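Local coordinates for possible adhesin (PDB 4WA0), which probably mediates attachment of the bacterium to cellulose, this chain being the C-terminal beta-helical domain of a tapirin, with a bound magnesium ion, at residues 308-313 / 331-336; 9-14 / 24-29; 165-170 / 181-186. All blocks are in the same frame, centred on the assembly; numbering follows the deposited sequence. Where two conformers were deposited one is given.

Contact 1. Residues 308-313 / 331-336; sequences TIMNGS and AGLTLK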
loop_
_atom_site.group_PDB
_atom_site.type_symbol
_atom_site.label_atom_id
_atom_site.label_comp_id
_atom_site.label_asym_id
_atom_site.label_seq_id
_atom_site.Cartn_x
_atom_site.Cartn_y
_atom_site.Cartn_z
ATOM N N THR A 308 -8.288 13.408 -12.226
ATOM C CA THR A 308 -8.301 14.411 -11.153
ATOM C C THR A 308 -6.945 14.480 -10.575
ATOM O O THR A 308 -6.386 13.421 -10.246
ATOM C CB THR A 308 -9.294 14.024 -10.051
ATOM O OG1 THR A 308 -10.579 13.809 -10.640
ATOM C CG2 THR A 308 -9.321 15.083 -8.978
ATOM N N ILE A 309 -6.402 15.690 -10.450
ATOM C CA ILE A 309 -5.097 15.879 -9.810
ATOM C C ILE A 309 -5.294 16.622 -8.508
ATOM O O ILE A 309 -5.898 17.723 -8.550
ATOM C CB ILE A 309 -4.198 16.714 -10.694
ATOM C CG1 ILE A 309 -4.014 15.897 -11.974
ATOM C CG2 ILE A 309 -2.855 17.044 -10.018
ATOM C CD1 ILE A 309 -3.336 16.629 -13.097
HETATM N N MSE A 310 -4.748 16.081 -7.425
HETATM C CA MSE A 310 -4.761 16.821 -6.151
HETATM C C MSE A 310 -3.491 16.769 -5.354
HETATM O O MSE A 310 -2.641 15.882 -5.517
HETATM C CB MSE A 310 -5.962 16.417 -5.251
HETATM C CG MSE A 310 -5.855 15.067 -4.729
HETATM SE SE MSE A 310 -7.483 14.586 -3.653
HETATM C CE MSE A 310 -6.878 15.335 -2.021
ATOM N N ASN A 311 -3.363 17.748 -4.480
ATOM C CA ASN A 311 -2.259 17.861 -3.530
ATOM C C ASN A 311 -2.821 17.934 -2.126
ATOM O O ASN A 311 -3.674 18.763 -1.877
ATOM C CB ASN A 311 -1.485 19.178 -3.767
ATOM C CG ASN A 311 -0.854 19.226 -5.147
ATOM O OD1 ASN A 311 0.225 18.693 -5.349
ATOM N ND2 ASN A 311 -1.490 19.904 -6.065
ATOM N N GLY A 312 -2.417 17.035 -1.236
ATOM C CA GLY A 312 -3.011 16.903 0.043
ATOM C C GLY A 312 -3.094 15.525 0.622
ATOM O O GLY A 312 -2.109 14.800 0.661
ATOM N N SER A 313 -4.297 15.139 1.037
ATOM C CA SER A 313 -4.491 13.829 1.606
ATOM C C SER A 313 -5.966 13.491 1.674
ATOM O O SER A 313 -6.845 14.385 1.578
ATOM C CB SER A 313 -3.797 13.735 2.995
ATOM O OG SER A 313 -4.515 14.448 4.016
ATOM N N ALA A 331 -10.788 7.014 -15.147
ATOM C CA ALA A 331 -10.464 8.447 -15.164
ATOM C C ALA A 331 -9.105 8.721 -14.465
ATOM O O ALA A 331 -8.239 9.487 -14.926
ATOM C CB ALA A 331 -11.615 9.234 -14.520
ATOM N N GLY A 332 -8.948 8.068 -13.316
ATOM C CA GLY A 332 -7.718 8.169 -12.531
ATOM C C GLY A 332 -7.681 9.310 -11.510
ATOM O O GLY A 332 -8.474 10.265 -11.600
ATOM N N LEU A 333 -6.793 9.172 -10.536
ATOM C CA LEU A 333 -6.576 10.171 -9.515
ATOM C C LEU A 333 -5.074 10.216 -9.339
ATOM O O LEU A 333 -4.459 9.151 -9.125
ATOM C CB LEU A 333 -7.173 9.795 -8.161
ATOM C CG LEU A 333 -6.852 10.760 -6.968
ATOM C CD1 LEU A 333 -7.483 12.126 -7.207
ATOM C CD2 LEU A 333 -7.394 10.197 -5.647
ATOM N N THR A 334 -4.499 11.409 -9.340
ATOM C CA THR A 334 -3.137 11.635 -8.936
ATOM C C THR A 334 -3.179 12.388 -7.630
ATOM O O THR A 334 -3.853 13.435 -7.550
ATOM C CB THR A 334 -2.409 12.476 -9.996
ATOM O OG1 THR A 334 -2.213 11.662 -11.158
ATOM C CG2 THR A 334 -1.128 12.959 -9.531
ATOM N N LEU A 335 -2.529 11.840 -6.622
ATOM C CA LEU A 335 -2.452 12.401 -5.275
ATOM C C LEU A 335 -0.990 12.601 -4.858
ATOM O O LEU A 335 -0.239 11.631 -4.652
ATOM C CB LEU A 335 -3.225 11.549 -4.278
ATOM C CG LEU A 335 -3.122 11.864 -2.771
ATOM C CD1 LEU A 335 -3.610 13.293 -2.487
ATOM C CD2 LEU A 335 -3.897 10.818 -1.964
ATOM N N LYS A 336 -0.605 13.869 -4.729
ATOM C CA LYS A 336 0.698 14.205 -4.210
ATOM C C LYS A 336 0.485 14.565 -2.761
ATOM O O LYS A 336 -0.149 15.574 -2.433
ATOM C CB LYS A 336 1.299 15.402 -4.918
ATOM C CG LYS A 336 2.637 15.814 -4.324
ATOM C CD LYS A 336 3.800 15.198 -5.037
ATOM C CE LYS A 336 4.867 16.204 -5.417
ATOM N NZ LYS A 336 5.637 16.741 -4.273
HETATM O O HOH W 1 -10.950 11.218 -11.473
#
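T308 and M310 each hold the neighbouring segment 331-336 by both backbone N and O, and G312 adds a fifth bond through its N. The run goes from T308 N to G332 O (3.2 Å), through T334 and K336, to G312 N on K336 O (3.0 Å). The strands lie parallel, 12° apart. G332 O has a second donor: a water accepts a hydrogen bond from T308 OG1 (2.7 Å) and donates one to G332 O, while T308 N comes in from above the carbonyl plane.

These are adjacent strands of one wall of a parallel beta-helix, from successive coils, where like strands stack in register; 308-311 is the edge strand at one end of its wall.

Apolar packing is on the inner face. M310, a selenomethionine, has CG between its own N and carbonyl carbon (chi1 69°), which sets CG 3.6 Å from L335 CD1; the two side chains run side by side in the same direction. L333 CD1 lies 3.9 Å from T308 CB, and L333 also touches L24, F302 and I314.

On the opposite face, with I309 and T334, N311 OD1 rests 3.5 Å from K336 CB. At G312 the chain turns a corner with backbone angles suited to glycine, and beyond it S313 OG is hydrogen-bonded to H293 ND1.

Contact 2. Residues 9-14 / 24-29; sequences DYAIFS and LTVENG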
loop_
_atom_site.group_PDB
_atom_site.type_symbol
_atom_site.label_atom_id
_atom_site.label_comp_id
_atom_site.label_asym_id
_atom_site.label_seq_id
_atom_site.Cartn_x
_atom_site.Cartn_y
_atom_site.Cartn_z
ATOM N N ASP A 9 -0.076 11.890 8.576
ATOM C CA ASP A 9 1.166 11.540 7.811
ATOM C C ASP A 9 0.896 10.737 6.597
ATOM O O ASP A 9 1.852 10.263 5.854
ATOM C CB ASP A 9 2.078 10.760 8.755
ATOM C CG ASP A 9 2.527 11.607 9.969
ATOM O OD1 ASP A 9 2.491 12.849 9.813
ATOM O OD2 ASP A 9 2.784 11.040 11.085
ATOM N N TYR A 10 -0.411 10.446 6.433
ATOM C CA TYR A 10 -0.784 9.518 5.417
ATOM C C TYR A 10 -1.353 10.234 4.215
ATOM O O TYR A 10 -2.178 11.133 4.374
ATOM C CB TYR A 10 -1.802 8.478 5.959
ATOM C CG TYR A 10 -1.069 7.451 6.798
ATOM C CD1 TYR A 10 -0.806 7.710 8.119
ATOM C CD2 TYR A 10 -0.592 6.271 6.261
ATOM C CE1 TYR A 10 -0.108 6.819 8.892
ATOM C CE2 TYR A 10 0.101 5.351 7.040
ATOM C CZ TYR A 10 0.345 5.663 8.363
ATOM O OH TYR A 10 1.067 4.839 9.207
ATOM N N ALA A 11 -0.929 9.821 3.039
ATOM C CA ALA A 11 -1.558 10.271 1.808
ATOM C C ALA A 11 -3.013 9.772 1.785
ATOM O O ALA A 11 -3.982 10.501 1.396
ATOM C CB ALA A 11 -0.837 9.761 0.634
ATOM N N ILE A 12 -3.162 8.494 2.162
ATOM C CA ILE A 12 -4.483 7.864 2.255
ATOM C C ILE A 12 -4.501 7.059 3.573
ATOM O O ILE A 12 -3.687 6.139 3.760
ATOM C CB ILE A 12 -4.795 6.944 1.075
ATOM C CG1 ILE A 12 -4.716 7.667 -0.261
ATOM C CG2 ILE A 12 -6.176 6.328 1.224
ATOM C CD1 ILE A 12 -4.785 6.760 -1.424
ATOM N N PHE A 13 -5.409 7.427 4.471
ATOM C CA PHE A 13 -5.608 6.698 5.719
ATOM C C PHE A 13 -7.039 6.154 5.747
ATOM O O PHE A 13 -8.007 6.906 5.609
ATOM C CB PHE A 13 -5.331 7.602 6.899
ATOM C CG PHE A 13 -5.516 6.917 8.211
ATOM C CD1 PHE A 13 -6.806 6.751 8.758
ATOM C CD2 PHE A 13 -4.408 6.442 8.900
ATOM C CE1 PHE A 13 -6.928 6.047 9.949
ATOM C CE2 PHE A 13 -4.545 5.750 10.080
ATOM C CZ PHE A 13 -5.806 5.574 10.599
ATOM N N SER A 14 -7.219 4.861 5.928
ATOM C CA SER A 14 -8.539 4.273 6.043
ATOM C C SER A 14 -8.662 3.486 7.341
ATOM O O SER A 14 -7.946 2.487 7.563
ATOM C CB SER A 14 -8.761 3.342 4.856
ATOM O OG SER A 14 -10.072 2.762 4.836
ATOM N N LEU A 24 -4.736 4.917 -9.978
ATOM C CA LEU A 24 -4.411 5.748 -8.836
ATOM C C LEU A 24 -2.914 5.951 -8.824
ATOM O O LEU A 24 -2.162 4.954 -8.802
ATOM C CB LEU A 24 -4.866 5.053 -7.535
ATOM C CG LEU A 24 -4.431 5.704 -6.199
ATOM C CD1 LEU A 24 -5.022 7.100 -6.041
ATOM C CD2 LEU A 24 -4.804 4.929 -4.948
ATOM N N THR A 25 -2.468 7.227 -8.769
ATOM C CA THR A 25 -1.072 7.579 -8.667
ATOM C C THR A 25 -0.863 8.304 -7.346
ATOM O O THR A 25 -1.620 9.259 -7.019
ATOM C CB THR A 25 -0.604 8.494 -9.814
ATOM O OG1 THR A 25 -0.902 7.927 -11.083
ATOM C CG2 THR A 25 0.877 8.805 -9.705
ATOM N N VAL A 26 0.056 7.811 -6.535
ATOM C CA VAL A 26 0.299 8.428 -5.200
ATOM C C VAL A 26 1.785 8.691 -5.075
ATOM O O VAL A 26 2.611 7.770 -5.235
ATOM C CB VAL A 26 -0.131 7.563 -4.018
ATOM C CG1 VAL A 26 0.125 8.304 -2.684
ATOM C CG2 VAL A 26 -1.585 7.156 -4.075
ATOM N N GLU A 27 2.107 9.950 -4.737
ATOM C CA GLU A 27 3.474 10.379 -4.556
ATOM C C GLU A 27 3.642 10.910 -3.183
ATOM O O GLU A 27 2.975 11.929 -2.834
ATOM C CB GLU A 27 3.790 11.470 -5.616
ATOM C CG GLU A 27 5.107 12.212 -5.448
ATOM C CD GLU A 27 6.339 11.424 -5.791
ATOM O OE1 GLU A 27 6.266 10.322 -6.313
ATOM O OE2 GLU A 27 7.439 11.935 -5.546
ATOM N N ASN A 28 4.570 10.308 -2.431
ATOM C CA ASN A 28 4.891 10.653 -1.077
ATOM C C ASN A 28 3.827 10.314 -0.041
ATOM O O ASN A 28 2.733 9.861 -0.351
ATOM C CB ASN A 28 5.322 12.129 -0.956
ATOM C CG ASN A 28 6.661 12.386 -1.665
ATOM O OD1 ASN A 28 7.535 11.507 -1.710
ATOM N ND2 ASN A 28 6.797 13.540 -2.265
ATOM N N GLY A 29 4.191 10.488 1.222
ATOM C CA GLY A 29 3.384 9.996 2.319
ATOM C C GLY A 29 3.339 8.495 2.463
ATOM O O GLY A 29 4.054 7.792 1.801
#
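D9 meets G29 through backbone alone, D9 O lying 3.9 Å from G29 CA. With no side chain on G29, its CA also comes within 4.4 Å of A11 N, at a spot where a CB would be tight.

At A11 the backbone kinks, and the CB atoms of A11 and of the next residue, I12, both head for 24-29. The methyl of A11 sits over the end of strand 24-27, 3.7 Å from V26 CG1 and 3.7 Å from N28 O. That carbonyl oxygen is buried by the contact and has no partner anywhere in the model.

Here two walls of the beta-helix face each other across the interior of the coil formed by the N-terminal residues: 9-12 and 24-29 run in nearly opposite directions (168° apart), and no hydrogen bond joins them.

I12 supplies the deeper part. Its chi2 of 170° extends CD1 towards the opposite wall, where it meets L24 CD2 tip to tip at 4.0 Å and passes V26 CG2 at 4.2 Å. V26 thus divides its two methyls between the residues of the corner: CG1, anti to the backbone N (chi1 -178°), goes to A11, and CG2, beside that N, goes to I12. The apolar cluster continues along the axis, with L335 and I323 against I12 and F45 against both L24 and V26.

Contact 3. Residues 165-170 / 181-186; sequences NSLVVR and AKLYLA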
loop_
_atom_site.group_PDB
_atom_site.type_symbol
_atom_site.label_atom_id
_atom_site.label_comp_id
_atom_site.label_asym_id
_atom_site.label_seq_id
_atom_site.Cartn_x
_atom_site.Cartn_y
_atom_site.Cartn_z
ATOM N N ASN A 165 11.790 -22.864 5.736
ATOM C CA ASN A 165 11.591 -24.240 6.112
ATOM C C ASN A 165 11.781 -25.250 5.017
ATOM O O ASN A 165 12.393 -26.290 5.228
ATOM C CB ASN A 165 10.179 -24.418 6.741
ATOM C CG ASN A 165 9.959 -25.813 7.257
ATOM O OD1 ASN A 165 9.244 -26.600 6.619
ATOM N ND2 ASN A 165 10.670 -26.176 8.292
ATOM N N SER A 166 11.240 -24.958 3.846
ATOM C CA SER A 166 11.197 -25.882 2.727
ATOM C C SER A 166 11.196 -25.096 1.428
ATOM O O SER A 166 10.783 -23.924 1.394
ATOM C CB SER A 166 9.898 -26.713 2.793
ATOM O OG SER A 166 9.910 -27.595 3.909
ATOM N N LEU A 167 11.664 -25.771 0.383
ATOM C CA LEU A 167 11.772 -25.221 -0.945
ATOM C C LEU A 167 11.194 -26.157 -1.952
ATOM O O LEU A 167 11.504 -27.376 -1.920
ATOM C CB LEU A 167 13.224 -24.960 -1.254
ATOM C CG LEU A 167 13.498 -24.357 -2.627
ATOM C CD1 LEU A 167 12.912 -22.967 -2.871
ATOM C CD2 LEU A 167 14.980 -24.423 -2.940
ATOM N N VAL A 168 10.311 -25.653 -2.837
ATOM C CA VAL A 168 9.810 -26.410 -3.929
ATOM C C VAL A 168 9.982 -25.564 -5.166
ATOM O O VAL A 168 9.484 -24.387 -5.203
ATOM C CB VAL A 168 8.324 -26.765 -3.715
ATOM C CG1 VAL A 168 7.731 -27.353 -4.955
ATOM C CG2 VAL A 168 8.116 -27.675 -2.492
ATOM N N VAL A 169 10.633 -26.120 -6.175
ATOM C CA VAL A 169 10.800 -25.437 -7.456
ATOM C C VAL A 169 10.512 -26.451 -8.583
ATOM O O VAL A 169 11.137 -27.532 -8.657
ATOM C CB VAL A 169 12.249 -24.886 -7.643
ATOM C CG1 VAL A 169 12.393 -24.178 -8.988
ATOM C CG2 VAL A 169 12.682 -23.977 -6.502
ATOM N N ARG A 170 9.566 -26.129 -9.447
ATOM C CA ARG A 170 9.146 -27.073 -10.494
ATOM C C ARG A 170 8.485 -26.372 -11.633
ATOM O O ARG A 170 8.158 -25.226 -11.535
ATOM C CB ARG A 170 8.209 -28.143 -9.893
ATOM C CG ARG A 170 6.984 -27.672 -9.225
ATOM C CD ARG A 170 6.074 -28.867 -8.919
ATOM N NE ARG A 170 4.930 -28.494 -8.153
ATOM C CZ ARG A 170 3.854 -27.890 -8.635
ATOM N NH1 ARG A 170 3.718 -27.638 -9.947
ATOM N NH2 ARG A 170 2.890 -27.577 -7.798
ATOM N N ALA A 181 25.683 -15.484 -1.777
ATOM C CA ALA A 181 24.344 -15.620 -1.191
ATOM C C ALA A 181 24.359 -16.921 -0.340
ATOM O O ALA A 181 25.102 -17.918 -0.653
ATOM C CB ALA A 181 23.292 -15.704 -2.276
ATOM N N LYS A 182 23.599 -16.930 0.743
ATOM C CA LYS A 182 23.555 -18.054 1.675
ATOM C C LYS A 182 22.090 -18.471 1.803
ATOM O O LYS A 182 21.249 -17.637 2.285
ATOM C CB LYS A 182 24.020 -17.599 3.067
ATOM C CG LYS A 182 25.465 -17.096 2.992
ATOM C CD LYS A 182 26.033 -16.453 4.249
ATOM C CE LYS A 182 25.307 -15.170 4.637
ATOM N NZ LYS A 182 25.456 -14.146 3.553
ATOM N N LEU A 183 21.754 -19.694 1.383
ATOM C CA LEU A 183 20.414 -20.248 1.570
ATOM C C LEU A 183 20.443 -21.316 2.672
ATOM O O LEU A 183 21.257 -22.253 2.613
ATOM C CB LEU A 183 19.906 -20.905 0.314
ATOM C CG LEU A 183 18.515 -21.584 0.293
ATOM C CD1 LEU A 183 17.444 -20.618 0.722
ATOM C CD2 LEU A 183 18.297 -22.213 -1.081
ATOM N N TYR A 184 19.539 -21.182 3.622
ATOM C CA TYR A 184 19.402 -22.129 4.737
ATOM C C TYR A 184 18.036 -22.738 4.675
ATOM O O TYR A 184 17.063 -21.997 4.668
ATOM C CB TYR A 184 19.587 -21.493 6.114
ATOM C CG TYR A 184 20.884 -20.707 6.373
ATOM C CD1 TYR A 184 21.011 -19.386 5.989
ATOM C CD2 TYR A 184 21.918 -21.264 7.114
ATOM C CE1 TYR A 184 22.188 -18.663 6.276
ATOM C CE2 TYR A 184 23.069 -20.569 7.377
ATOM C CZ TYR A 184 23.185 -19.252 6.974
ATOM O OH TYR A 184 24.306 -18.530 7.295
ATOM N N LEU A 185 17.965 -24.086 4.573
ATOM C CA LEU A 185 16.706 -24.773 4.496
ATOM C C LEU A 185 16.637 -25.709 5.648
ATOM O O LEU A 185 17.617 -26.420 5.909
ATOM C CB LEU A 185 16.642 -25.543 3.147
ATOM C CG LEU A 185 16.668 -24.658 1.916
ATOM C CD1 LEU A 185 16.697 -25.537 0.707
ATOM C CD2 LEU A 185 15.446 -23.750 1.923
ATOM N N ALA A 186 15.516 -25.727 6.351
ATOM C CA ALA A 186 15.312 -26.647 7.503
ATOM C C ALA A 186 15.145 -28.105 7.078
ATOM O O ALA A 186 15.239 -28.972 7.875
ATOM C CB ALA A 186 14.095 -26.204 8.289
#
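L167 meets L185 with CG anti to its own backbone N (chi1 -179°), whereas L185 has CG beside the N and anti to the carbonyl carbon (chi1 -64°). The two side chains cross obliquely, and both methyls of L185 lie against the base of L167: L185 CD1 is 4.0 Å from L167 CB, and L185 CD2 is 4.1 Å from the same atom.

They fill a corner inside the beta-helix near the end where its coils run out. Strand 166-170 belongs to one wall and 182-185 to another; their axes stand 108° apart and come no nearer than 7.8 Å, so side chains must span the gap. Deeper in, L167 CD2 reaches L183 CD2 at a looser 4.4 Å, and L175 of the intervening wall touches both L167 and L183. L146 and C164 of the preceding turns continue the apolar filling behind L167 and L185. Strand 166-170 is the last of its wall.

The corner itself is built from N165 and A186, whose CA atoms are 4.6 Å apart. N165 O accepts a hydrogen bond from T187 OG1. The N165 amide is held from its own strand, S166 OG donating to N165 OD1 (3.0 Å) from above the amide plane. The A186 methyl packs against N165, its CB 3.5 Å from N165 O and 3.4 Å from N165 ND2.

Overall arrangement
Contacts 1 and 2 share a wall through strands 24-27 and 333-337, which lie side by side although they come from the two ends of the sequence; the contact centres are about 9 Å apart. Probable hydrogen bonds from L335 N to T25 O and from T25 N to L333 O, both 2.8 Å, join them, so the late coils extend the helix beyond its N-terminal coil. Contact 3 lies far along the same helix, its centre about 36 Å from that of contact 2 and about 43 Å from that of contact 1, on the opposite side of the chain's centre from contact 1. All three lie away from the magnesium site formed by D239, V241, S243, L246 and E275.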